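Local coordinates for CLIP-associating protein 2 (Mus musculus, PDB 3WOZ), which associates with CLIP proteins and contributes to microtubule dynamics, probably by binding tubulin through TOG domains such as this one, at residues A[124-129]-A[150-154]; A[159-165]-A[202-207]; A[196-200]-A[224-228]. Numbering follows the deposited sequence.

Interaction 1: A[124-129]-A[150-154]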
loop_
_atom_site.group_PDB
_atom_site.type_symbol
_atom_site.label_atom_id
_atom_site.label_comp_id
_atom_site.label_asym_id
_atom_site.label_seq_id
_atom_site.Cartn_x
_atom_site.Cartn_y
_atom_site.Cartn_z
ATOM N N GLN A 124 -0.536 3.335 -8.645
ATOM C CA GLN A 124 0.034 2.695 -7.456
ATOM C C GLN A 124 1.450 3.199 -7.214
ATOM O O GLN A 124 1.806 3.556 -6.094
ATOM C CB GLN A 124 0.099 1.180 -7.623
ATOM C CG GLN A 124 -1.222 0.457 -7.704
ATOM C CD GLN A 124 -1.017 -1.042 -7.653
ATOM O OE1 GLN A 124 -1.369 -1.767 -8.582
ATOM N NE2 GLN A 124 -0.399 -1.507 -6.579
ATOM N N PHE A 125 2.255 3.208 -8.274
ATOM C CA PHE A 125 3.660 3.598 -8.181
ATOM C C PHE A 125 3.830 5.042 -7.715
ATOM O O PHE A 125 4.719 5.339 -6.913
ATOM C CB PHE A 125 4.377 3.381 -9.515
ATOM C CG PHE A 125 5.867 3.577 -9.442
ATOM C CD1 PHE A 125 6.451 4.748 -9.921
ATOM C CD2 PHE A 125 6.684 2.598 -8.880
ATOM C CE1 PHE A 125 7.832 4.937 -9.854
ATOM C CE2 PHE A 125 8.066 2.776 -8.806
ATOM C CZ PHE A 125 8.642 3.949 -9.292
ATOM N N ASN A 126 2.969 5.927 -8.214
ATOM C CA ASN A 126 3.036 7.347 -7.879
ATOM C C ASN A 126 2.711 7.594 -6.413
ATOM O O ASN A 126 3.342 8.431 -5.766
ATOM C CB ASN A 126 2.123 8.172 -8.792
ATOM C CG ASN A 126 2.587 8.177 -10.244
ATOM O OD1 ASN A 126 1.805 8.468 -11.149
ATOM N ND2 ASN A 126 3.858 7.849 -10.474
ATOM N N ILE A 127 1.736 6.849 -5.893
ATOM C CA ILE A 127 1.414 6.873 -4.469
ATOM C C ILE A 127 2.608 6.397 -3.649
ATOM O O ILE A 127 2.910 6.964 -2.598
ATOM C CB ILE A 127 0.169 6.019 -4.159
ATOM C CG1 ILE A 127 -1.090 6.745 -4.641
ATOM C CG2 ILE A 127 0.068 5.701 -2.662
ATOM C CD1 ILE A 127 -2.229 5.832 -4.952
ATOM N N LEU A 128 3.290 5.371 -4.147
ATOM C CA LEU A 128 4.431 4.802 -3.446
ATOM C C LEU A 128 5.630 5.751 -3.407
ATOM O O LEU A 128 6.378 5.771 -2.430
ATOM C CB LEU A 128 4.818 3.456 -4.057
ATOM C CG LEU A 128 3.838 2.286 -3.871
ATOM C CD1 LEU A 128 4.334 1.068 -4.615
ATOM C CD2 LEU A 128 3.620 1.950 -2.415
HETATM N N MSE A 129 5.810 6.538 -4.465
HETATM C CA MSE A 129 6.899 7.512 -4.492
HETATM C C MSE A 129 6.666 8.634 -3.476
HETATM O O MSE A 129 7.562 8.959 -2.702
HETATM C CB MSE A 129 7.130 8.057 -5.905
HETATM C CG MSE A 129 7.665 7.029 -6.906
HETATM SE SE MSE A 129 9.288 6.067 -6.381
HETATM C CE MSE A 129 8.490 4.466 -5.594
ATOM N N TYR A 150 6.813 -3.956 -1.391
ATOM C CA TYR A 150 5.692 -3.682 -2.280
ATOM C C TYR A 150 6.166 -3.042 -3.591
ATOM O O TYR A 150 5.761 -3.481 -4.673
ATOM C CB TYR A 150 4.646 -2.815 -1.578
ATOM C CG TYR A 150 3.308 -2.751 -2.285
ATOM C CD1 TYR A 150 3.122 -1.931 -3.404
ATOM C CD2 TYR A 150 2.223 -3.494 -1.830
ATOM C CE1 TYR A 150 1.891 -1.863 -4.052
ATOM C CE2 TYR A 150 0.989 -3.425 -2.468
ATOM C CZ TYR A 150 0.833 -2.612 -3.580
ATOM O OH TYR A 150 -0.388 -2.539 -4.211
ATOM N N ILE A 151 7.028 -2.025 -3.493
ATOM C CA ILE A 151 7.662 -1.429 -4.685
ATOM C C ILE A 151 8.250 -2.528 -5.546
ATOM O O ILE A 151 7.925 -2.635 -6.723
ATOM C CB ILE A 151 8.843 -0.462 -4.357
ATOM C CG1 ILE A 151 8.542 0.475 -3.180
ATOM C CG2 ILE A 151 9.294 0.297 -5.621
ATOM C CD1 ILE A 151 7.644 1.625 -3.475
ATOM N N GLU A 152 9.118 -3.339 -4.943
ATOM C CA GLU A 152 9.810 -4.403 -5.660
ATOM C C GLU A 152 8.838 -5.306 -6.416
ATOM O O GLU A 152 9.059 -5.605 -7.587
ATOM C CB GLU A 152 10.679 -5.241 -4.719
ATOM C CG GLU A 152 11.882 -5.850 -5.434
ATOM C CD GLU A 152 12.167 -7.286 -5.044
ATOM O OE1 GLU A 152 11.961 -7.653 -3.865
ATOM O OE2 GLU A 152 12.620 -8.048 -5.929
ATOM N N THR A 153 7.764 -5.730 -5.751
ATOM C CA THR A 153 6.771 -6.613 -6.377
ATOM C C THR A 153 6.006 -5.891 -7.493
ATOM O O THR A 153 5.714 -6.480 -8.534
ATOM C CB THR A 153 5.799 -7.200 -5.335
ATOM O OG1 THR A 153 6.546 -7.717 -4.227
ATOM C CG2 THR A 153 4.961 -8.320 -5.935
ATOM N N LEU A 154 5.701 -4.611 -7.279
ATOM C CA LEU A 154 5.015 -3.801 -8.287
ATOM C C LEU A 154 5.891 -3.613 -9.523
ATOM O O LEU A 154 5.391 -3.595 -10.649
ATOM C CB LEU A 154 4.600 -2.437 -7.715
ATOM C CG LEU A 154 3.702 -1.560 -8.600
ATOM C CD1 LEU A 154 2.302 -2.155 -8.734
ATOM C CD2 LEU A 154 3.625 -0.138 -8.065
#

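Interaction 2: A[159-165]-A[202-207]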
loop_
_atom_site.group_PDB
_atom_site.type_symbol
_atom_site.label_atom_id
_atom_site.label_comp_id
_atom_site.label_asym_id
_atom_site.label_seq_id
_atom_site.Cartn_x
_atom_site.Cartn_y
_atom_site.Cartn_z
ATOM N N ASP A 159 4.887 -1.685 -16.502
ATOM C CA ASP A 159 5.441 -1.314 -17.802
ATOM C C ASP A 159 6.629 -0.390 -17.567
ATOM O O ASP A 159 6.631 0.360 -16.593
ATOM C CB ASP A 159 4.394 -0.583 -18.646
ATOM C CG ASP A 159 3.462 -1.524 -19.380
ATOM O OD1 ASP A 159 3.811 -2.715 -19.560
ATOM O OD2 ASP A 159 2.377 -1.060 -19.793
ATOM N N PRO A 160 7.647 -0.438 -18.451
ATOM C CA PRO A 160 8.799 0.467 -18.343
ATOM C C PRO A 160 8.432 1.958 -18.254
ATOM O O PRO A 160 9.078 2.700 -17.514
ATOM C CB PRO A 160 9.584 0.181 -19.625
ATOM C CG PRO A 160 9.285 -1.248 -19.919
ATOM C CD PRO A 160 7.850 -1.453 -19.505
ATOM N N ARG A 161 7.398 2.387 -18.975
ATOM C CA ARG A 161 7.016 3.806 -18.984
ATOM C C ARG A 161 6.112 4.209 -17.809
ATOM O O ARG A 161 5.586 5.327 -17.770
ATOM C CB ARG A 161 6.414 4.211 -20.344
ATOM C CG ARG A 161 6.383 5.730 -20.654
ATOM C CD ARG A 161 7.599 6.507 -20.116
ATOM N NE ARG A 161 8.866 6.095 -20.720
ATOM C CZ ARG A 161 10.048 6.143 -20.107
ATOM N NH1 ARG A 161 10.142 6.576 -18.854
ATOM N NH2 ARG A 161 11.143 5.745 -20.743
ATOM N N ASP A 162 5.951 3.304 -16.845
ATOM C CA ASP A 162 5.303 3.648 -15.582
ATOM C C ASP A 162 6.327 4.287 -14.643
ATOM O O ASP A 162 5.966 4.906 -13.642
ATOM C CB ASP A 162 4.680 2.412 -14.928
ATOM C CG ASP A 162 3.491 1.863 -15.699
ATOM O OD1 ASP A 162 3.244 0.643 -15.600
ATOM O OD2 ASP A 162 2.799 2.637 -16.395
ATOM N N PHE A 163 7.605 4.125 -14.980
ATOM C CA PHE A 163 8.704 4.673 -14.198
ATOM C C PHE A 163 9.431 5.774 -14.975
ATOM O O PHE A 163 10.078 5.507 -15.990
ATOM C CB PHE A 163 9.670 3.558 -13.791
ATOM C CG PHE A 163 10.945 4.049 -13.161
ATOM C CD1 PHE A 163 12.153 3.951 -13.843
ATOM C CD2 PHE A 163 10.941 4.608 -11.888
ATOM C CE1 PHE A 163 13.341 4.401 -13.263
ATOM C CE2 PHE A 163 12.124 5.064 -11.303
ATOM C CZ PHE A 163 13.323 4.962 -11.994
ATOM N N THR A 164 9.315 7.009 -14.488
ATOM C CA THR A 164 9.909 8.169 -15.153
ATOM C C THR A 164 10.831 8.971 -14.231
ATOM O O THR A 164 10.630 9.015 -13.011
ATOM C CB THR A 164 8.835 9.124 -15.736
ATOM O OG1 THR A 164 7.897 9.480 -14.715
ATOM C CG2 THR A 164 8.092 8.473 -16.894
ATOM N N ASN A 165 11.838 9.600 -14.833
ATOM C CA ASN A 165 12.760 10.477 -14.122
ATOM C C ASN A 165 12.123 11.840 -13.857
ATOM O O ASN A 165 12.308 12.790 -14.621
ATOM C CB ASN A 165 14.082 10.621 -14.895
ATOM C CG ASN A 165 15.125 11.438 -14.141
ATOM O OD1 ASN A 165 15.061 11.582 -12.921
ATOM N ND2 ASN A 165 16.093 11.977 -14.873
ATOM N N LEU A 202 13.916 -2.665 -14.850
ATOM C CA LEU A 202 12.636 -2.305 -15.456
ATOM C C LEU A 202 12.814 -1.291 -16.585
ATOM O O LEU A 202 12.312 -1.489 -17.693
ATOM C CB LEU A 202 11.663 -1.758 -14.404
ATOM C CG LEU A 202 10.348 -1.166 -14.919
ATOM C CD1 LEU A 202 9.409 -2.251 -15.431
ATOM C CD2 LEU A 202 9.675 -0.341 -13.843
ATOM N N ASN A 203 13.524 -0.206 -16.289
ATOM C CA ASN A 203 13.772 0.850 -17.263
ATOM C C ASN A 203 15.186 1.401 -17.100
ATOM O O ASN A 203 15.399 2.417 -16.434
ATOM C CB ASN A 203 12.728 1.963 -17.124
ATOM C CG ASN A 203 12.686 2.886 -18.329
ATOM O OD1 ASN A 203 13.690 3.094 -19.011
ATOM N ND2 ASN A 203 11.518 3.456 -18.588
ATOM N N THR A 204 16.147 0.707 -17.707
ATOM C CA THR A 204 17.563 1.061 -17.607
ATOM C C THR A 204 17.856 2.521 -18.006
ATOM O O THR A 204 18.358 3.282 -17.176
ATOM C CB THR A 204 18.462 0.058 -18.382
ATOM O OG1 THR A 204 18.180 -1.278 -17.945
ATOM C CG2 THR A 204 19.939 0.358 -18.157
ATOM N N PRO A 205 17.529 2.921 -19.258
ATOM C CA PRO A 205 17.857 4.286 -19.688
ATOM C C PRO A 205 17.288 5.376 -18.777
ATOM O O PRO A 205 18.015 6.299 -18.405
ATOM C CB PRO A 205 17.240 4.371 -21.088
ATOM C CG PRO A 205 17.248 2.975 -21.575
ATOM C CD PRO A 205 16.917 2.152 -20.360
ATOM N N GLU A 206 16.016 5.254 -18.401
ATOM C CA GLU A 206 15.373 6.240 -17.532
ATOM C C GLU A 206 15.961 6.240 -16.119
ATOM O O GLU A 206 15.958 7.271 -15.444
ATOM C CB GLU A 206 13.857 6.018 -17.489
ATOM C CG GLU A 206 13.049 7.187 -16.928
ATOM C CD GLU A 206 12.829 8.326 -17.924
ATOM O OE1 GLU A 206 12.238 9.349 -17.520
ATOM O OE2 GLU A 206 13.232 8.208 -19.102
ATOM N N PHE A 207 16.465 5.087 -15.681
ATOM C CA PHE A 207 17.128 4.985 -14.380
ATOM C C PHE A 207 18.547 5.547 -14.425
ATOM O O PHE A 207 19.030 6.093 -13.433
ATOM C CB PHE A 207 17.156 3.540 -13.873
ATOM C CG PHE A 207 17.513 3.421 -12.416
ATOM C CD1 PHE A 207 18.835 3.240 -12.020
ATOM C CD2 PHE A 207 16.529 3.503 -11.438
ATOM C CE1 PHE A 207 19.167 3.139 -10.676
ATOM C CE2 PHE A 207 16.853 3.404 -10.091
ATOM C CZ PHE A 207 18.175 3.221 -9.710
#

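Interaction 3: A[196-200]-A[224-228]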
loop_
_atom_site.group_PDB
_atom_site.type_symbol
_atom_site.label_atom_id
_atom_site.label_comp_id
_atom_site.label_asym_id
_atom_site.label_seq_id
_atom_site.Cartn_x
_atom_site.Cartn_y
_atom_site.Cartn_z
ATOM N N LEU A 196 16.152 -0.973 -5.934
ATOM C CA LEU A 196 17.048 -0.309 -6.885
ATOM C C LEU A 196 17.367 -1.204 -8.077
ATOM O O LEU A 196 17.369 -0.742 -9.216
ATOM C CB LEU A 196 18.335 0.161 -6.197
ATOM C CG LEU A 196 18.200 1.251 -5.130
ATOM C CD1 LEU A 196 19.544 1.533 -4.482
ATOM C CD2 LEU A 196 17.604 2.532 -5.697
ATOM N N ILE A 197 17.614 -2.483 -7.804
ATOM C CA ILE A 197 17.859 -3.482 -8.842
ATOM C C ILE A 197 16.662 -3.590 -9.789
ATOM O O ILE A 197 16.820 -3.488 -11.008
ATOM C CB ILE A 197 18.194 -4.880 -8.232
ATOM C CG1 ILE A 197 19.591 -4.888 -7.588
ATOM C CG2 ILE A 197 18.054 -6.001 -9.271
ATOM C CD1 ILE A 197 20.765 -4.783 -8.563
ATOM N N SER A 198 15.473 -3.785 -9.220
ATOM C CA SER A 198 14.256 -3.967 -10.011
ATOM C C SER A 198 13.920 -2.751 -10.876
ATOM O O SER A 198 13.548 -2.909 -12.036
ATOM C CB SER A 198 13.066 -4.354 -9.125
ATOM O OG SER A 198 12.916 -3.457 -8.039
ATOM N N LEU A 199 14.060 -1.551 -10.317
ATOM C CA LEU A 199 13.807 -0.321 -11.077
ATOM C C LEU A 199 14.823 -0.125 -12.203
ATOM O O LEU A 199 14.471 0.349 -13.285
ATOM C CB LEU A 199 13.770 0.907 -10.161
ATOM C CG LEU A 199 12.669 0.998 -9.095
ATOM C CD1 LEU A 199 12.797 2.298 -8.316
ATOM C CD2 LEU A 199 11.268 0.867 -9.689
ATOM N N PHE A 200 16.075 -0.504 -11.946
ATOM C CA PHE A 200 17.125 -0.455 -12.966
ATOM C C PHE A 200 16.808 -1.412 -14.114
ATOM O O PHE A 200 16.861 -1.020 -15.280
ATOM C CB PHE A 200 18.495 -0.778 -12.355
ATOM C CG PHE A 200 19.637 -0.726 -13.340
ATOM C CD1 PHE A 200 20.208 0.491 -13.707
ATOM C CD2 PHE A 200 20.153 -1.896 -13.890
ATOM C CE1 PHE A 200 21.264 0.543 -14.615
ATOM C CE2 PHE A 200 21.211 -1.853 -14.797
ATOM C CZ PHE A 200 21.768 -0.633 -15.157
ATOM N N LYS A 224 27.990 0.925 -7.043
ATOM C CA LYS A 224 28.590 -0.247 -6.400
ATOM C C LYS A 224 27.636 -1.443 -6.360
ATOM O O LYS A 224 28.072 -2.593 -6.431
ATOM C CB LYS A 224 29.071 0.089 -4.985
ATOM C CG LYS A 224 30.414 0.811 -4.934
ATOM C CD LYS A 224 30.991 0.846 -3.520
ATOM C CE LYS A 224 31.651 -0.476 -3.139
ATOM N NZ LYS A 224 32.186 -0.450 -1.749
ATOM N N LEU A 225 26.339 -1.157 -6.255
ATOM C CA LEU A 225 25.305 -2.190 -6.184
ATOM C C LEU A 225 24.908 -2.718 -7.564
ATOM O O LEU A 225 24.755 -3.927 -7.752
ATOM C CB LEU A 225 24.062 -1.654 -5.463
ATOM C CG LEU A 225 24.238 -0.945 -4.116
ATOM C CD1 LEU A 225 23.050 -0.037 -3.839
ATOM C CD2 LEU A 225 24.450 -1.936 -2.973
ATOM N N LEU A 226 24.751 -1.806 -8.520
ATOM C CA LEU A 226 24.247 -2.145 -9.854
ATOM C C LEU A 226 25.280 -2.812 -10.765
ATOM O O LEU A 226 24.966 -3.178 -11.900
ATOM C CB LEU A 226 23.643 -0.908 -10.532
ATOM C CG LEU A 226 22.417 -0.272 -9.867
ATOM C CD1 LEU A 226 22.106 1.072 -10.505
ATOM C CD2 LEU A 226 21.201 -1.191 -9.914
ATOM N N HIS A 227 26.508 -2.955 -10.267
ATOM C CA HIS A 227 27.545 -3.740 -10.931
ATOM C C HIS A 227 27.600 -5.116 -10.253
ATOM O O HIS A 227 27.857 -5.194 -9.050
ATOM C CB HIS A 227 28.905 -3.040 -10.815
ATOM C CG HIS A 227 29.052 -1.832 -11.693
ATOM N ND1 HIS A 227 30.107 -1.676 -12.568
ATOM C CD2 HIS A 227 28.285 -0.724 -11.829
ATOM C CE1 HIS A 227 29.982 -0.524 -13.204
ATOM N NE2 HIS A 227 28.884 0.073 -12.774
ATOM N N ASN A 228 27.355 -6.201 -10.994
ATOM C CA ASN A 228 27.077 -6.191 -12.435
ATOM C C ASN A 228 25.631 -5.838 -12.781
ATOM O O ASN A 228 24.692 -6.500 -12.337
ATOM C CB ASN A 228 27.422 -7.553 -13.052
ATOM C CG ASN A 228 28.897 -7.891 -12.947
ATOM O OD1 ASN A 228 29.757 -7.120 -13.377
ATOM N ND2 ASN A 228 29.198 -9.058 -12.386
#

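Interaction 1: A[124-129]-A[150-154]
Segments 124-129 and 150-154 belong to the two antiparallel helices of one HEAT repeat of the TOG domain, 121-133 and 141-155. Their local axes approach to 10.8 Å at 154°, room enough for a single interlocked layer of large apolar side chains. L128 is the central bump: its m,t conformation extends CD1 between Y150 and L154, 3.5 Å from Y150 CD1 at the edge of the tyrosine ring and 3.7 Å from L154 CD2. L154 answers from the other wall. Its CD2 enters the hollow beside F125, 3.6 Å from F125 N and 3.9 Å from F125 CB, a slim methyl suited to reaching the backbone. Q124 lies beside Y150, both also touching R116 of helix 102-118, and L89 and L93 of helix 85-96 close over L128. I151 points sideways at CB, yet its flexible ethyl arm brings CD1 within 3.4 Å of L128 CB and 3.6 Å of CE of selenomethionine M129.

Interaction 2: A[159-165]-A[202-207]
Two turns that link successive HEAT repeats meet here, and a few side-chain conformations decide how. N203 takes the t rotamer and uses both ends of its amide: OD1 accepts from E206 N at 3.2 Å, making N203 the N-cap of helix 204-212, while ND2 donates to P160 O at 2.8 Å. E206, bent at chi2 (p), turns its carboxylate to the loop, where OE1 receives N165 N at 2.7 Å and OE2 forms a long salt bridge with R161 NH1 at 3.5 Å. R161 leaves the backbone pointing away, but p values at chi2 and chi3 fold it back, so that one face of its guanidinium covers N203 ND2; between two donors this is contact, not bonding. F163, also t, points its ring into the turn: N203 CB lies at the ring edge, 3.9 Å from F163 CD1, and F163 CZ comes 3.6 Å from F207 CD2, at the edge of the F207 ring, while F163 CB meets L202 CD2 at 3.9 Å. N165 OD1 turns to R170 NH1. The loop joining helices 141-155 and 167-179 thus lies against the junction of helices 186-202 and 204-212, with F163 and F207 both resting on L199 of helix 186-202.

Interaction 3: A[196-200]-A[224-228]
L226 loses more surface to this contact than any other residue, 95 Å², and it does so by plugging a groove on segment 196-200. Its CB points toward that helix, and the m,t conformation carries CD2 to a place 3.7 Å from F200 CB, 3.9 Å from I197 CD1 and 3.9 Å from L196 O. The hollow is thus lined by residues one turn apart, L196 and F200, with I197 beside them. A leucine fits because one methyl, CD2, can drop between the three while the other, CD1, remains for the ring of F200. Since segment 196-200 lies on helix 186-202 and L226 on helix 216-226, the second helices of the last two HEAT repeats, this is packing between neighbouring repeats, the way in which a TOG domain stacks its helical pairs into an elongated solenoid. F200, with 45 Å² covered, supplies the other large apolar surface: its t rotamer swings the ring out beside L226, whose CD1 lies 3.8 Å from F200 CD1. L225 follows with 40 Å². Its CD1 touches L196 CD1 at 3.9 Å, two flexible leucines meeting tip to tip, while L225 O lies 4.2 Å from I197 CD1. Behind these residues, L196 continues onto V173, V176 and I177 of helix 167-179, and L226 also leans on F207 and L211 of helix 204-212.

Overall arrangement
The three contacts follow the solenoid toward its C-terminal end. Interaction 1 lies within one HEAT repeat, its centre about 8 Å from the centre of the chain, whereas interactions 2 and 3 join different repeats, with centres about 21 and 23 Å out. The centre of interaction 2 is about 13 Å from that of interaction 1 and about 13 Å from that of interaction 3. The centres of interactions 1 and 3 are about 17 Å apart. Aromatic rings connect them: F125 CZ of interaction 1 meets F163 CD2 of interaction 2 at 3.5 Å, and F207 CD1 of interaction 2 meets F200 CD1 of interaction 3 at 3.5 Å. L199 CD2 in segment 196-200 also reaches F125 CE2 at 3.8 Å.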